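50S ribosomal protein L10 (Thermotoga maritima, PDB 1ZAV) probably forms part of the ribosomal stalk, binding large-subunit rRNA and L7/L12 dimers, and takes a central part in the ribosome's dealings with GTP-bound translation factors. Local coordinates at residues E9-E14 against N60-L65; L24-D29 against K98-F103; E40-L45 against R54-K59. All coordinates share one frame; numbering follows the deposited sequence.

In the fold
The three contacts illustrate how chemistry follows position in an alpha+beta domain. Interaction 1 is a surface contact, two helices touching through aliphatic side chains, whereas interactions 2 and 3 are largely buried and seat helices on one antiparallel sheet. Interaction 2 is purely apolar and involves a strand inside the sheet. Interaction 3 lies at strand 53-58, outermost within the chain, and adds a charged group that grips the backbone to its apolar packing. The centres of interactions 2 and 3 are about 9 Å apart, and Ile100 touches Phe55. Interaction 1, whose centre is about 18 Å from that of interaction 3, adjoins it through Leu63 and Val58, where strand 53-58 leads into helix 60-69.

Interaction 1. Residues E9-E14 against N60-L65; sequences ELIVKE and NTLLNL
Ile11 and Leu62 meet across two helices with their side chains at about a right angle, so that one methyl of each makes the nearest approach. Ile11 CG2 comes within 3.6 Å of Leu62 CD1, and the same methyl also reaches Leu62 CG, at 4.0 Å. The short branch of the isoleucine does this work: CG2 lies opposite the backbone N and is directed at the other helix. Leu62 starts out less directly, its CB pointing neither at its partner helix nor from it, but CG placed anti to the backbone N (chi1 -161°) carries the isopropyl end across to the isoleucine.

The second pair, one residue further along helix 5-19 and nearly a turn further along helix 60-69, meets at a slant. Val12 presents both of its methyls to Leu65: CG1 lies 4.0 Å from Leu65 CB, and CG2 is 4.2 Å from Leu65 CD1. The valine thus lies obliquely across the leucine, one methyl at its root and the other near a tip, in contrast to the single-methyl touch of Ile11. The backbones come near enough for this, Val12 CA being 6.3 Å from Leu62 CA.

Everything that joins these segments is aliphatic. The contact is helix-to-helix packing at the surface, with none of its four residues buried, and neither segment belongs to the L7/L12-binding region, residues 138-180. The seam extends along helix 5-19, where Met15 touches both Leu62 and Leu63, and Phe19 meets Leu63 as well. Helix 60-69 follows directly on strand 53-58, whose Val58 also packs on Met15, so helix 5-19 lies against both the strand end and the helix that succeeds it.

Interaction 2. Residues L24-D29 against K98-F103; sequences LILFAD and KIIYNF
Ile100 of helix 94-106 turns its side chain onto strand 24-28, meeting Leu26 and Ala28. The setting is an alpha+beta fold in which helices pack on a five-stranded antiparallel sheet, with strand order 2-3-1-4-5 and this strand in the middle. The usual alternation of a strand decides who takes part: Leu26 and Ala28 point at the helix, while Phe27 between them points away and sets its ring against that of Phe78.

The conformation of Ile100 gives its two branches different tasks: CG2 meets Leu26, while CD1 lies near both Leu26 and Ala28. CG1 is anti to the backbone N (chi1 -166°) and CD1 continues the extended line, which carries this methyl out to Ala28. CG2 is left in the crowded position between the backbone N and the carbonyl carbon, and from there meets Leu26 CD1 at 4.4 Å. Leu26 also has its CG anti to the backbone N, a torsion that brings CG out to the isoleucine; its CD2 lies 4.4 Å from Ile100 CD1. Each leucine methyl thus faces a different branch.

All three residues are buried, and the spacing is that of easy van der Waals packing, without tight contacts. Neighbours complete the layer: Val97 also touches Leu26, Tyr104 touches Ala28, and Ile100 rests on Leu86 of the adjacent strand as well. The small alanine offers only its CB, which lies 4.2 Å from the terminal CD1 of Ile100.

Interaction 3. Residues E40-L45 against R54-K59; sequences ELRSRL and RFRVVK
Arg42 reaches from helix 35-49 to the backbone of strand 53-58 and holds the carbonyl of Phe55 with two nitrogens. NE donates to Phe55 O at 3.0 Å and NH2 to the same oxygen at 2.9 Å. Both bonds are moderately bent, with N-H...O angles of 145° and 151°, as expected when a side-on pair of N-H groups converges on one atom. That oxygen lies at the edge of the guanidinium, in its plane, and the two bonds together restrict how the group can turn. Arg42 gets there on a chain extended from CG to NE. Arg54, Arg56 and Val58 make the backbone bonds to strand 83-88, whereas the Phe55 carbonyl is taken up by the arginine at what is the outer strand of the sheet in this chain.

Beneath this polar grip lies the packing. Phe55 CG is anti to the backbone N (chi1 -174°), a setting that places the ring under the helix. Leu41 CD2 sits over one face, 3.7 Å from the ring centroid and somewhat toward the rim, a CH-pi contact in which leucine and ring cross at about a right angle. Leu45, one turn on, touches the root of the side chain instead, its CD1 lying 3.9 Å from Phe55 CB. Replacing Phe55 with an alanine would probably open a gap beneath Leu41 and leave its CD2 without the ring face.

This is helix-on-sheet packing, helix 35-49 lying on the strand that follows it. The axes of 40-45 and 54-58 approach to 8.7 Å and run roughly antiparallel. Around them, Phe30 meets the Phe55 ring edge-to-face, Ala84 and Leu86 of strand 83-88 adjoin it, and helix 94-106 closes in through Ile100 on Phe55 and Ile99 on Leu45.

Interaction 1. Residues E9-E14 against N60-L65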
loop_
_atom_site.group_PDB
_atom_site.type_symbol
_atom_site.label_atom_id
_atom_site.label_comp_id
_atom_site.label_asym_id
_atom_site.label_seq_id
_atom_site.Cartn_x
_atom_site.Cartn_y
_atom_site.Cartn_z
ATOM N N GLU A 9 30.044 -24.253 27.201
ATOM C CA GLU A 9 30.404 -22.897 26.790
ATOM C C GLU A 9 30.572 -22.793 25.279
ATOM O O GLU A 9 30.155 -21.813 24.674
ATOM C CB GLU A 9 31.713 -22.443 27.470
ATOM C CG GLU A 9 31.570 -22.093 28.941
ATOM C CD GLU A 9 32.902 -21.716 29.585
ATOM O OE1 GLU A 9 32.895 -21.218 30.732
ATOM O OE2 GLU A 9 33.956 -21.926 28.943
ATOM N N LEU A 10 31.193 -23.806 24.680
ATOM C CA LEU A 10 31.437 -23.824 23.239
ATOM C C LEU A 10 30.114 -23.876 22.473
ATOM O O LEU A 10 29.935 -23.188 21.468
ATOM C CB LEU A 10 32.301 -25.034 22.876
ATOM C CG LEU A 10 33.123 -24.995 21.586
ATOM C CD1 LEU A 10 34.111 -26.160 21.587
ATOM C CD2 LEU A 10 32.219 -25.076 20.378
ATOM N N ILE A 11 29.188 -24.691 22.957
ATOM C CA ILE A 11 27.886 -24.811 22.313
ATOM C C ILE A 11 27.146 -23.475 22.395
ATOM O O ILE A 11 26.555 -23.028 21.413
ATOM C CB ILE A 11 27.063 -25.931 22.978
ATOM C CG1 ILE A 11 27.768 -27.269 22.750
ATOM C CG2 ILE A 11 25.652 -25.973 22.405
ATOM C CD1 ILE A 11 27.127 -28.439 23.465
ATOM N N VAL A 12 27.198 -22.830 23.563
ATOM C CA VAL A 12 26.541 -21.538 23.763
ATOM C C VAL A 12 27.189 -20.464 22.893
ATOM O O VAL A 12 26.514 -19.662 22.263
ATOM C CB VAL A 12 26.627 -21.073 25.252
ATOM C CG1 VAL A 12 26.105 -19.638 25.392
ATOM C CG2 VAL A 12 25.814 -22.012 26.141
ATOM N N LYS A 13 28.517 -20.448 22.869
ATOM C CA LYS A 13 29.238 -19.461 22.082
ATOM C C LYS A 13 28.901 -19.623 20.601
ATOM O O LYS A 13 28.602 -18.648 19.916
ATOM C CB LYS A 13 30.745 -19.626 22.293
ATOM C CG LYS A 13 31.613 -18.707 21.451
ATOM C CD LYS A 13 31.982 -17.432 22.186
ATOM C CE LYS A 13 33.230 -16.809 21.578
ATOM N NZ LYS A 13 34.381 -17.768 21.600
ATOM N N GLU A 14 28.956 -20.859 20.115
ATOM C CA GLU A 14 28.657 -21.141 18.715
ATOM C C GLU A 14 27.278 -20.618 18.342
ATOM O O GLU A 14 27.121 -19.879 17.375
ATOM C CB GLU A 14 28.713 -22.644 18.449
ATOM C CG GLU A 14 30.103 -23.237 18.557
ATOM C CD GLU A 14 30.147 -24.699 18.158
ATOM O OE1 GLU A 14 29.334 -25.491 18.690
ATOM O OE2 GLU A 14 31.005 -25.058 17.321
ATOM N N ASN A 60 15.623 -25.240 25.686
ATOM C CA ASN A 60 15.372 -23.863 26.094
ATOM C C ASN A 60 16.559 -23.173 26.758
ATOM O O ASN A 60 16.932 -22.066 26.377
ATOM C CB ASN A 60 14.173 -23.817 27.043
ATOM C CG ASN A 60 12.887 -24.232 26.367
ATOM O OD1 ASN A 60 12.480 -23.633 25.375
ATOM N ND2 ASN A 60 12.240 -25.265 26.900
ATOM N N THR A 61 17.142 -23.822 27.760
ATOM C CA THR A 61 18.271 -23.247 28.480
ATOM C C THR A 61 19.353 -22.764 27.518
ATOM O O THR A 61 19.847 -21.647 27.648
ATOM C CB THR A 61 18.869 -24.264 29.478
ATOM O OG1 THR A 61 17.872 -24.629 30.445
ATOM C CG2 THR A 61 20.068 -23.659 30.207
ATOM N N LEU A 62 19.709 -23.605 26.552
ATOM C CA LEU A 62 20.721 -23.268 25.548
ATOM C C LEU A 62 20.282 -22.052 24.730
ATOM O O LEU A 62 21.060 -21.123 24.512
ATOM C CB LEU A 62 20.930 -24.455 24.604
ATOM C CG LEU A 62 22.200 -24.563 23.752
ATOM C CD1 LEU A 62 22.049 -25.778 22.845
ATOM C CD2 LEU A 62 22.437 -23.313 22.921
ATOM N N LEU A 63 19.038 -22.079 24.255
ATOM C CA LEU A 63 18.501 -20.972 23.469
ATOM C C LEU A 63 18.562 -19.670 24.257
ATOM O O LEU A 63 18.993 -18.637 23.745
ATOM C CB LEU A 63 17.046 -21.248 23.081
ATOM C CG LEU A 63 16.821 -22.261 21.957
ATOM C CD1 LEU A 63 15.338 -22.350 21.639
ATOM C CD2 LEU A 63 17.600 -21.829 20.728
ATOM N N ASN A 64 18.121 -19.732 25.509
ATOM C CA ASN A 64 18.114 -18.563 26.364
ATOM C C ASN A 64 19.505 -17.921 26.468
ATOM O O ASN A 64 19.666 -16.746 26.165
ATOM C CB ASN A 64 17.594 -18.934 27.755
ATOM C CG ASN A 64 16.917 -17.764 28.451
ATOM O OD1 ASN A 64 17.512 -16.701 28.620
ATOM N ND2 ASN A 64 15.666 -17.958 28.856
ATOM N N LEU A 65 20.508 -18.691 26.878
ATOM C CA LEU A 65 21.860 -18.141 27.002
ATOM C C LEU A 65 22.412 -17.620 25.673
ATOM O O LEU A 65 23.096 -16.594 25.637
ATOM C CB LEU A 65 22.823 -19.182 27.586
ATOM C CG LEU A 65 22.613 -19.638 29.038
ATOM C CD1 LEU A 65 23.772 -20.536 29.458
ATOM C CD2 LEU A 65 22.537 -18.435 29.962
#

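Interaction 2. Residues L24-D29 against K98-F103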
loop_
_atom_site.group_PDB
_atom_site.type_symbol
_atom_site.label_atom_id
_atom_site.label_comp_id
_atom_site.label_asym_id
_atom_site.label_seq_id
_atom_site.Cartn_x
_atom_site.Cartn_y
_atom_site.Cartn_z
ATOM N N LEU A 24 16.679 -14.156 10.422
ATOM C CA LEU A 24 15.428 -14.706 10.911
ATOM C C LEU A 24 15.695 -15.752 11.981
ATOM O O LEU A 24 16.625 -16.554 11.874
ATOM C CB LEU A 24 14.625 -15.361 9.764
ATOM C CG LEU A 24 13.484 -16.281 10.234
ATOM C CD1 LEU A 24 12.391 -15.425 10.858
ATOM C CD2 LEU A 24 12.897 -17.082 9.067
ATOM N N ILE A 25 14.881 -15.701 13.026
ATOM C CA ILE A 25 14.908 -16.653 14.120
ATOM C C ILE A 25 13.417 -16.821 14.416
ATOM O O ILE A 25 12.763 -15.881 14.861
ATOM C CB ILE A 25 15.623 -16.105 15.396
ATOM C CG1 ILE A 25 17.103 -15.843 15.105
ATOM C CG2 ILE A 25 15.518 -17.124 16.525
ATOM C CD1 ILE A 25 17.868 -15.193 16.283
ATOM N N LEU A 26 12.872 -17.994 14.117
ATOM C CA LEU A 26 11.466 -18.262 14.378
ATOM C C LEU A 26 11.369 -19.469 15.306
ATOM O O LEU A 26 11.989 -20.512 15.073
ATOM C CB LEU A 26 10.707 -18.494 13.057
ATOM C CG LEU A 26 9.204 -18.790 13.151
ATOM C CD1 LEU A 26 8.508 -18.453 11.842
ATOM C CD2 LEU A 26 9.002 -20.245 13.518
ATOM N N PHE A 27 10.592 -19.318 16.376
ATOM C CA PHE A 27 10.440 -20.370 17.363
ATOM C C PHE A 27 9.183 -21.170 17.122
ATOM O O PHE A 27 8.098 -20.601 17.041
ATOM C CB PHE A 27 10.404 -19.742 18.745
ATOM C CG PHE A 27 11.616 -18.910 19.041
ATOM C CD1 PHE A 27 12.783 -19.507 19.516
ATOM C CD2 PHE A 27 11.597 -17.532 18.829
ATOM C CE1 PHE A 27 13.926 -18.737 19.781
ATOM C CE2 PHE A 27 12.734 -16.750 19.091
ATOM C CZ PHE A 27 13.897 -17.361 19.569
ATOM N N ALA A 28 9.343 -22.487 17.036
ATOM C CA ALA A 28 8.228 -23.395 16.771
ATOM C C ALA A 28 8.110 -24.586 17.717
ATOM O O ALA A 28 9.110 -25.127 18.199
ATOM C CB ALA A 28 8.327 -23.907 15.339
ATOM N N ASP A 29 6.869 -24.988 17.968
ATOM C CA ASP A 29 6.565 -26.151 18.791
ATOM C C ASP A 29 6.528 -27.281 17.766
ATOM O O ASP A 29 5.646 -27.303 16.910
ATOM C CB ASP A 29 5.186 -25.997 19.439
ATOM C CG ASP A 29 4.721 -27.258 20.145
ATOM O OD1 ASP A 29 5.290 -28.344 19.898
ATOM O OD2 ASP A 29 3.767 -27.166 20.943
ATOM N N LYS A 98 7.263 -18.756 5.020
ATOM C CA LYS A 98 6.208 -19.331 4.179
ATOM C C LYS A 98 6.294 -20.849 4.134
ATOM O O LYS A 98 5.276 -21.547 4.193
ATOM C CB LYS A 98 6.306 -18.794 2.750
ATOM C CG LYS A 98 5.187 -19.297 1.834
ATOM C CD LYS A 98 5.508 -19.074 0.363
ATOM C CE LYS A 98 5.949 -17.642 0.085
ATOM N NZ LYS A 98 4.896 -16.636 0.411
ATOM N N ILE A 99 7.517 -21.361 4.008
ATOM C CA ILE A 99 7.732 -22.797 3.953
ATOM C C ILE A 99 7.254 -23.522 5.213
ATOM O O ILE A 99 6.563 -24.536 5.124
ATOM C CB ILE A 99 9.242 -23.136 3.697
ATOM C CG1 ILE A 99 9.629 -22.712 2.276
ATOM C CG2 ILE A 99 9.497 -24.638 3.872
ATOM C CD1 ILE A 99 11.114 -22.830 1.963
ATOM N N ILE A 100 7.604 -23.013 6.392
ATOM C CA ILE A 100 7.193 -23.698 7.604
ATOM C C ILE A 100 5.715 -23.463 7.904
ATOM O O ILE A 100 5.057 -24.297 8.525
ATOM C CB ILE A 100 8.052 -23.272 8.820
ATOM C CG1 ILE A 100 7.836 -24.258 9.974
ATOM C CG2 ILE A 100 7.694 -21.861 9.235
ATOM C CD1 ILE A 100 8.730 -24.003 11.179
ATOM N N TYR A 101 5.197 -22.327 7.458
ATOM C CA TYR A 101 3.782 -22.012 7.660
ATOM C C TYR A 101 2.945 -23.029 6.864
ATOM O O TYR A 101 2.016 -23.636 7.391
ATOM C CB TYR A 101 3.470 -20.599 7.155
ATOM C CG TYR A 101 2.023 -20.180 7.342
ATOM C CD1 TYR A 101 1.548 -19.776 8.590
ATOM C CD2 TYR A 101 1.126 -20.198 6.269
ATOM C CE1 TYR A 101 0.211 -19.395 8.767
ATOM C CE2 TYR A 101 -0.211 -19.823 6.434
ATOM C CZ TYR A 101 -0.659 -19.422 7.686
ATOM O OH TYR A 101 -1.975 -19.048 7.854
ATOM N N ASN A 102 3.296 -23.219 5.597
ATOM C CA ASN A 102 2.576 -24.161 4.740
ATOM C C ASN A 102 2.829 -25.622 5.117
ATOM O O ASN A 102 2.039 -26.504 4.774
ATOM C CB ASN A 102 2.951 -23.918 3.274
ATOM C CG ASN A 102 2.412 -22.596 2.743
ATOM O OD1 ASN A 102 2.934 -22.042 1.773
ATOM N ND2 ASN A 102 1.355 -22.087 3.376
ATOM N N PHE A 103 3.927 -25.887 5.825
ATOM C CA PHE A 103 4.231 -27.250 6.236
ATOM C C PHE A 103 3.289 -27.635 7.369
ATOM O O PHE A 103 2.703 -28.723 7.357
ATOM C CB PHE A 103 5.684 -27.368 6.716
ATOM C CG PHE A 103 6.066 -28.757 7.154
ATOM C CD1 PHE A 103 6.400 -29.730 6.218
ATOM C CD2 PHE A 103 6.083 -29.092 8.502
ATOM C CE1 PHE A 103 6.743 -31.016 6.618
ATOM C CE2 PHE A 103 6.420 -30.371 8.918
ATOM C CZ PHE A 103 6.755 -31.340 7.972
#

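Interaction 3. Residues E40-L45 against R54-K59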
loop_
_atom_site.group_PDB
_atom_site.type_symbol
_atom_site.label_atom_id
_atom_site.label_comp_id
_atom_site.label_asym_id
_atom_site.label_seq_id
_atom_site.Cartn_x
_atom_site.Cartn_y
_atom_site.Cartn_z
ATOM N N GLU A 40 11.276 -33.980 5.799
ATOM C CA GLU A 40 10.558 -33.283 4.734
ATOM C C GLU A 40 10.641 -31.757 4.855
ATOM O O GLU A 40 10.864 -31.061 3.863
ATOM C CB GLU A 40 9.090 -33.724 4.707
ATOM C CG GLU A 40 8.249 -33.013 3.653
ATOM C CD GLU A 40 8.741 -33.264 2.237
ATOM O OE1 GLU A 40 9.912 -32.942 1.936
ATOM O OE2 GLU A 40 7.956 -33.785 1.417
ATOM N N LEU A 41 10.463 -31.227 6.060
ATOM C CA LEU A 41 10.553 -29.783 6.250
ATOM C C LEU A 41 11.961 -29.307 5.892
ATOM O O LEU A 41 12.130 -28.293 5.216
ATOM C CB LEU A 41 10.226 -29.400 7.699
ATOM C CG LEU A 41 10.404 -27.939 8.142
ATOM C CD1 LEU A 41 9.604 -26.959 7.268
ATOM C CD2 LEU A 41 9.955 -27.829 9.588
ATOM N N ARG A 42 12.971 -30.041 6.349
ATOM C CA ARG A 42 14.351 -29.661 6.063
ATOM C C ARG A 42 14.643 -29.704 4.576
ATOM O O ARG A 42 15.409 -28.891 4.065
ATOM C CB ARG A 42 15.326 -30.569 6.812
ATOM C CG ARG A 42 15.458 -30.200 8.276
ATOM C CD ARG A 42 16.351 -31.168 9.017
ATOM N NE ARG A 42 16.574 -30.721 10.389
ATOM C CZ ARG A 42 17.103 -31.473 11.347
ATOM N NH1 ARG A 42 17.471 -32.727 11.095
ATOM N NH2 ARG A 42 17.271 -30.962 12.563
ATOM N N SER A 43 14.025 -30.656 3.884
ATOM C CA SER A 43 14.215 -30.788 2.447
ATOM C C SER A 43 13.583 -29.597 1.729
ATOM O O SER A 43 14.177 -29.041 0.806
ATOM C CB SER A 43 13.588 -32.092 1.949
ATOM O OG SER A 43 14.205 -33.218 2.563
ATOM N N ARG A 44 12.383 -29.203 2.158
ATOM C CA ARG A 44 11.708 -28.063 1.541
ATOM C C ARG A 44 12.527 -26.798 1.762
ATOM O O ARG A 44 12.605 -25.932 0.887
ATOM C CB ARG A 44 10.296 -27.884 2.118
ATOM C CG ARG A 44 9.311 -29.016 1.767
ATOM C CD ARG A 44 7.877 -28.676 2.192
ATOM N NE ARG A 44 6.988 -29.845 2.177
ATOM C CZ ARG A 44 5.692 -29.811 2.482
ATOM N NH1 ARG A 44 5.116 -28.665 2.820
ATOM N NH2 ARG A 44 4.972 -30.924 2.469
ATOM N N LEU A 45 13.145 -26.690 2.935
ATOM C CA LEU A 45 13.965 -25.528 3.234
ATOM C C LEU A 45 15.222 -25.505 2.371
ATOM O O LEU A 45 15.548 -24.490 1.771
ATOM C CB LEU A 45 14.351 -25.519 4.717
ATOM C CG LEU A 45 13.188 -25.168 5.657
ATOM C CD1 LEU A 45 13.569 -25.418 7.110
ATOM C CD2 LEU A 45 12.801 -23.699 5.434
ATOM N N ARG A 54 18.347 -23.389 8.634
ATOM C CA ARG A 54 18.390 -24.577 9.475
ATOM C C ARG A 54 17.143 -24.655 10.336
ATOM O O ARG A 54 16.569 -23.628 10.674
ATOM C CB ARG A 54 19.612 -24.527 10.400
ATOM C CG ARG A 54 20.928 -24.667 9.683
ATOM C CD ARG A 54 20.979 -26.022 9.002
ATOM N NE ARG A 54 22.126 -26.157 8.118
ATOM C CZ ARG A 54 23.388 -26.147 8.522
ATOM N NH1 ARG A 54 23.672 -26.005 9.814
ATOM N NH2 ARG A 54 24.364 -26.293 7.635
ATOM N N PHE A 55 16.721 -25.875 10.661
ATOM C CA PHE A 55 15.578 -26.097 11.541
ATOM C C PHE A 55 16.041 -27.150 12.536
ATOM O O PHE A 55 16.215 -28.317 12.176
ATOM C CB PHE A 55 14.340 -26.624 10.790
ATOM C CG PHE A 55 13.113 -26.713 11.661
ATOM C CD1 PHE A 55 12.513 -25.552 12.153
ATOM C CD2 PHE A 55 12.592 -27.949 12.041
ATOM C CE1 PHE A 55 11.412 -25.620 13.015
ATOM C CE2 PHE A 55 11.492 -28.033 12.902
ATOM C CZ PHE A 55 10.900 -26.860 13.394
ATOM N N ARG A 56 16.244 -26.739 13.784
ATOM C CA ARG A 56 16.708 -27.659 14.815
ATOM C C ARG A 56 15.963 -27.525 16.138
ATOM O O ARG A 56 15.643 -26.418 16.576
ATOM C CB ARG A 56 18.198 -27.441 15.090
ATOM C CG ARG A 56 19.121 -27.649 13.906
ATOM C CD ARG A 56 20.576 -27.714 14.370
ATOM N NE ARG A 56 21.039 -26.461 14.966
ATOM C CZ ARG A 56 22.223 -26.305 15.557
ATOM N NH1 ARG A 56 23.069 -27.328 15.638
ATOM N NH2 ARG A 56 22.573 -25.127 16.057
ATOM N N VAL A 57 15.683 -28.663 16.766
ATOM C CA VAL A 57 15.024 -28.669 18.065
ATOM C C VAL A 57 16.157 -28.366 19.033
ATOM O O VAL A 57 17.181 -29.053 19.026
ATOM C CB VAL A 57 14.433 -30.051 18.407
ATOM C CG1 VAL A 57 13.931 -30.055 19.851
ATOM C CG2 VAL A 57 13.286 -30.378 17.450
ATOM N N VAL A 58 15.986 -27.332 19.850
ATOM C CA VAL A 58 17.026 -26.947 20.796
ATOM C C VAL A 58 16.483 -26.670 22.193
ATOM O O VAL A 58 15.491 -25.959 22.365
ATOM C CB VAL A 58 17.786 -25.694 20.308
ATOM C CG1 VAL A 58 18.919 -25.357 21.278
ATOM C CG2 VAL A 58 18.333 -25.931 18.912
ATOM N N LYS A 59 17.148 -27.246 23.185
ATOM C CA LYS A 59 16.770 -27.068 24.580
ATOM C C LYS A 59 16.655 -25.583 24.923
ATOM O O LYS A 59 17.482 -24.771 24.509
ATOM C CB LYS A 59 17.816 -27.727 25.476
ATOM C CG LYS A 59 19.240 -27.296 25.156
ATOM C CD LYS A 59 20.228 -27.777 26.202
ATOM C CE LYS A 59 19.916 -27.187 27.572
ATOM N NZ LYS A 59 18.662 -27.745 28.161
#